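Local coordinates for SnoaL-like domain-containing protein (PDB 4H3U) that is of unknown function but has a SnoaL-like domain with a ketosteroid isomerase-like fold and is potentially involved in trimethylamine metabolism, at residues L49-I61 and R127-L140. Residues are numbered along the deposited sequence; the frame is centred on the assembly and turned at random.
Sequences LFAADGTYVDHAI and RGEEITSDQDYYSL. With CD (cadmium ion), chain D.
Tyr56 lies flat against the carboxylate of Asp134, planes 21° apart, and hands its hydroxyl to the next acid along: Tyr56 OH donates to Asp136 OD2 at 2.6 Å, meeting it on the syn side. With CG anti to the backbone N (chi1 -160°), the ring runs alongside Asp134, whose CB also makes a CH-pi contact over the face of the phenol ring. Putting an alanine here would probably uncover one side of the Asp134 carboxylate and leave Asp136 OD2 with a water but no phenol. Further along the same face, Tyr138 OH reaches the syn lone pair of Asp58 OD2 (2.7 Å), and that water bridges this oxygen to Asp136 OD2. Ala60 CB sits over the centre of the Tyr138 ring, 3.5 Å from its centroid.

Strands 54-58 and 133-138 run parallel, their axes 4.8 Å apart at the closest, as neighbours in the curved mixed sheet of the ketosteroid isomerase-like fold; the row of acids and tyrosines faces its helix-lined side, where Trp38 NE1 hydrogen-bonds Tyr56 OH and Trp34 packs on the Tyr56 side chain. On the other face His59 forms an offset stack with Tyr137, centroids 4.2 Å apart, while Val57 CG1 lies over the other face of the imidazole. His59 NE2 and Tyr137 OH both donate to Gln135 OE1, the former at 3.0 Å, and Gln135 NE2 is held in turn by Glu102 of the second subunit. Tyr138 O binds a cadmium ion together with Tyr138 O of that subunit.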
# COMPACT_ATOMS: atom_id res chain seq x y z
N LEU A 49 -14.61 -16.36 -0.38
CA LEU A 49 -13.66 -16.22 -1.48
C LEU A 49 -12.29 -16.82 -1.19
O LEU A 49 -11.50 -16.96 -2.11
CB LEU A 49 -13.46 -14.73 -1.80
CG LEU A 49 -14.72 -13.96 -2.18
CD1 LEU A 49 -14.40 -12.49 -2.36
CD2 LEU A 49 -15.38 -14.56 -3.42
N PHE A 50 -12.00 -17.14 0.06
CA PHE A 50 -10.68 -17.54 0.50
C PHE A 50 -10.50 -19.02 0.75
O PHE A 50 -11.39 -19.75 1.15
CB PHE A 50 -10.33 -16.79 1.82
CG PHE A 50 -10.03 -15.33 1.60
CD1 PHE A 50 -8.73 -14.87 1.56
CD2 PHE A 50 -11.07 -14.42 1.42
CE1 PHE A 50 -8.46 -13.55 1.32
CE2 PHE A 50 -10.79 -13.09 1.15
CZ PHE A 50 -9.49 -12.66 1.10
N ALA A 51 -9.26 -19.46 0.49
CA ALA A 51 -8.83 -20.81 0.78
C ALA A 51 -8.95 -21.09 2.26
O ALA A 51 -8.93 -20.18 3.10
CB ALA A 51 -7.38 -21.02 0.33
N ALA A 52 -8.93 -22.37 2.63
CA ALA A 52 -9.09 -22.76 4.00
C ALA A 52 -8.00 -22.19 4.89
O ALA A 52 -8.26 -21.87 6.06
CB ALA A 52 -9.13 -24.27 4.13
N ASP A 53 -6.79 -22.10 4.34
CA ASP A 53 -5.64 -21.54 5.01
C ASP A 53 -5.25 -20.17 4.44
O ASP A 53 -4.13 -19.71 4.60
CB ASP A 53 -4.44 -22.53 4.94
CG ASP A 53 -4.05 -22.92 3.51
OD1 ASP A 53 -3.02 -23.61 3.41
OD2 ASP A 53 -4.75 -22.55 2.52
N GLY A 54 -6.18 -19.52 3.78
CA GLY A 54 -5.94 -18.22 3.22
C GLY A 54 -5.67 -17.17 4.30
O GLY A 54 -6.21 -17.24 5.39
N THR A 55 -4.86 -16.19 3.95
CA THR A 55 -4.51 -15.12 4.87
C THR A 55 -4.99 -13.75 4.38
O THR A 55 -5.10 -13.50 3.18
CB THR A 55 -2.98 -15.06 5.09
OG1 THR A 55 -2.32 -14.82 3.85
CG2 THR A 55 -2.49 -16.37 5.70
N TYR A 56 -5.26 -12.88 5.35
CA TYR A 56 -5.69 -11.54 5.09
C TYR A 56 -4.88 -10.64 6.04
O TYR A 56 -4.92 -10.82 7.26
CB TYR A 56 -7.22 -11.38 5.37
CG TYR A 56 -7.86 -10.19 4.69
CD1 TYR A 56 -8.80 -10.37 3.68
CD2 TYR A 56 -7.52 -8.87 5.03
CE1 TYR A 56 -9.32 -9.33 2.99
CE2 TYR A 56 -8.02 -7.82 4.30
CZ TYR A 56 -8.93 -8.06 3.26
OH TYR A 56 -9.40 -7.03 2.47
N VAL A 57 -4.16 -9.66 5.50
CA VAL A 57 -3.40 -8.71 6.28
C VAL A 57 -3.80 -7.30 5.88
O VAL A 57 -3.68 -6.93 4.74
CB VAL A 57 -1.88 -8.89 6.07
CG1 VAL A 57 -1.13 -7.86 6.90
CG2 VAL A 57 -1.46 -10.30 6.45
N ASP A 58 -4.20 -6.50 6.88
CA ASP A 58 -4.42 -5.06 6.72
C ASP A 58 -3.20 -4.39 7.33
O ASP A 58 -3.02 -4.42 8.55
CB ASP A 58 -5.72 -4.61 7.36
CG ASP A 58 -5.98 -3.14 7.21
OD1 ASP A 58 -5.02 -2.34 7.36
OD2 ASP A 58 -7.16 -2.76 6.98
N HIS A 59 -2.34 -3.84 6.47
CA HIS A 59 -1.12 -3.22 6.95
C HIS A 59 -1.34 -1.86 7.61
O HIS A 59 -0.48 -1.45 8.40
CB HIS A 59 -0.11 -3.12 5.79
CG HIS A 59 0.45 -4.42 5.34
ND1 HIS A 59 1.47 -5.09 5.99
CD2 HIS A 59 0.15 -5.16 4.25
CE1 HIS A 59 1.75 -6.20 5.32
NE2 HIS A 59 0.97 -6.26 4.24
N ALA A 60 -2.38 -1.16 7.23
CA ALA A 60 -2.62 0.17 7.81
C ALA A 60 -2.95 0.05 9.30
O ALA A 60 -2.46 0.82 10.11
CB ALA A 60 -3.72 0.89 7.02
N ILE A 61 -3.84 -0.90 9.63
CA ILE A 61 -4.31 -1.15 11.01
C ILE A 61 -3.41 -2.14 11.73
O ILE A 61 -3.31 -2.08 12.95
CB ILE A 61 -5.77 -1.76 10.96
CG1 ILE A 61 -6.75 -0.78 10.31
CG2 ILE A 61 -6.30 -2.18 12.33
CD1 ILE A 61 -6.85 0.57 10.97
N ARG A 127 -5.66 -19.00 -6.58
CA ARG A 127 -5.53 -20.39 -7.05
C ARG A 127 -6.90 -20.65 -7.69
O ARG A 127 -7.89 -20.91 -7.01
CB ARG A 127 -5.24 -21.33 -5.89
CG ARG A 127 -5.06 -22.82 -6.23
CD ARG A 127 -5.23 -23.64 -4.96
NE ARG A 127 -4.26 -23.30 -3.92
CZ ARG A 127 -4.43 -23.47 -2.61
NH1 ARG A 127 -5.60 -23.86 -2.11
NH2 ARG A 127 -3.46 -23.12 -1.77
N GLY A 128 -6.97 -20.55 -9.02
CA GLY A 128 -8.25 -20.63 -9.69
C GLY A 128 -9.03 -19.41 -9.23
O GLY A 128 -8.47 -18.30 -9.24
N GLU A 129 -10.28 -19.62 -8.77
CA GLU A 129 -11.10 -18.56 -8.23
C GLU A 129 -10.80 -18.21 -6.76
O GLU A 129 -11.12 -17.10 -6.37
CB GLU A 129 -12.56 -18.94 -8.27
CG GLU A 129 -13.13 -19.22 -9.65
CD GLU A 129 -14.60 -18.89 -9.69
OE1 GLU A 129 -14.96 -17.98 -8.95
OE2 GLU A 129 -15.37 -19.41 -10.52
N GLU A 130 -10.15 -19.09 -5.98
CA GLU A 130 -9.88 -18.86 -4.54
C GLU A 130 -8.71 -17.91 -4.31
O GLU A 130 -7.70 -17.95 -4.97
CB GLU A 130 -9.43 -20.15 -3.82
CG GLU A 130 -10.43 -21.27 -3.71
CD GLU A 130 -10.02 -22.23 -2.61
OE1 GLU A 130 -8.96 -22.86 -2.65
OE2 GLU A 130 -10.82 -22.41 -1.70
N ILE A 131 -8.87 -17.10 -3.26
CA ILE A 131 -7.82 -16.20 -2.79
C ILE A 131 -7.02 -16.91 -1.70
O ILE A 131 -7.58 -17.38 -0.72
CB ILE A 131 -8.37 -14.88 -2.26
CG1 ILE A 131 -9.25 -14.19 -3.31
CG2 ILE A 131 -7.21 -14.02 -1.80
CD1 ILE A 131 -10.00 -12.98 -2.80
N THR A 132 -5.70 -17.02 -1.91
CA THR A 132 -4.83 -17.58 -0.91
C THR A 132 -4.20 -16.52 -0.01
O THR A 132 -3.85 -16.82 1.12
CB THR A 132 -3.74 -18.48 -1.53
OG1 THR A 132 -2.88 -17.70 -2.35
CG2 THR A 132 -4.37 -19.56 -2.37
N SER A 133 -4.05 -15.31 -0.53
CA SER A 133 -3.49 -14.19 0.23
C SER A 133 -4.11 -12.87 -0.22
O SER A 133 -4.29 -12.63 -1.40
CB SER A 133 -1.95 -14.11 0.02
OG SER A 133 -1.39 -12.93 0.56
N ASP A 134 -4.46 -12.03 0.77
CA ASP A 134 -4.87 -10.66 0.51
C ASP A 134 -4.01 -9.77 1.44
O ASP A 134 -3.93 -10.04 2.65
CB ASP A 134 -6.35 -10.48 0.85
CG ASP A 134 -6.91 -9.08 0.64
OD1 ASP A 134 -6.24 -8.13 1.16
OD2 ASP A 134 -7.99 -8.95 0.08
N GLN A 135 -3.38 -8.76 0.89
CA GLN A 135 -2.73 -7.67 1.65
C GLN A 135 -3.38 -6.36 1.22
O GLN A 135 -3.39 -6.04 0.04
CB GLN A 135 -1.27 -7.60 1.32
CG GLN A 135 -0.48 -8.82 1.69
CD GLN A 135 0.95 -8.64 1.26
OE1 GLN A 135 1.64 -7.73 1.77
NE2 GLN A 135 1.37 -9.39 0.26
N ASP A 136 -3.81 -5.56 2.21
CA ASP A 136 -4.37 -4.23 1.98
C ASP A 136 -3.42 -3.16 2.53
O ASP A 136 -2.96 -3.28 3.66
CB ASP A 136 -5.73 -4.01 2.65
CG ASP A 136 -6.83 -4.92 2.18
OD1 ASP A 136 -6.70 -5.55 1.10
OD2 ASP A 136 -7.88 -4.96 2.88
N TYR A 137 -3.14 -2.15 1.72
CA TYR A 137 -2.33 -0.97 2.07
C TYR A 137 -3.10 0.30 1.77
O TYR A 137 -3.67 0.44 0.71
CB TYR A 137 -1.04 -0.95 1.25
CG TYR A 137 -0.09 -2.07 1.38
CD1 TYR A 137 1.07 -1.93 2.18
CD2 TYR A 137 -0.27 -3.30 0.73
CE1 TYR A 137 2.01 -2.95 2.25
CE2 TYR A 137 0.66 -4.31 0.83
CZ TYR A 137 1.79 -4.14 1.63
OH TYR A 137 2.74 -5.14 1.76
N TYR A 138 -3.06 1.27 2.72
CA TYR A 138 -3.71 2.56 2.54
C TYR A 138 -3.17 3.51 3.59
O TYR A 138 -2.56 3.07 4.59
CB TYR A 138 -5.24 2.51 2.54
CG TYR A 138 -5.88 1.84 3.74
CD1 TYR A 138 -6.29 2.55 4.86
CD2 TYR A 138 -6.00 0.45 3.77
CE1 TYR A 138 -6.85 1.89 5.94
CE2 TYR A 138 -6.57 -0.21 4.85
CZ TYR A 138 -6.99 0.52 5.95
OH TYR A 138 -7.57 -0.12 7.03
N SER A 139 -3.40 4.79 3.43
CA SER A 139 -2.89 5.78 4.37
C SER A 139 -3.77 5.95 5.57
O SER A 139 -4.80 6.64 5.51
CB SER A 139 -2.68 7.11 3.68
OG SER A 139 -2.31 8.12 4.62
N LEU A 140 -3.38 5.38 6.70
CA LEU A 140 -4.11 5.58 7.96
C LEU A 140 -4.09 7.06 8.33
O LEU A 140 -5.09 7.59 8.83
CB LEU A 140 -3.60 4.70 9.08
CG LEU A 140 -4.42 4.80 10.37
CD1 LEU A 140 -5.86 4.35 10.21
CD2 LEU A 140 -3.75 3.97 11.47
CD CD D . -0.14 2.87 4.69
O HOH W 1 -13.12 -17.32 -4.67
O HOH W 2 -9.05 -24.15 0.22
O HOH W 3 -2.10 -19.12 2.29
O HOH W 4 -2.00 -12.13 3.25
O HOH W 5 -0.93 -17.00 2.42
O HOH W 6 -8.83 -4.29 5.44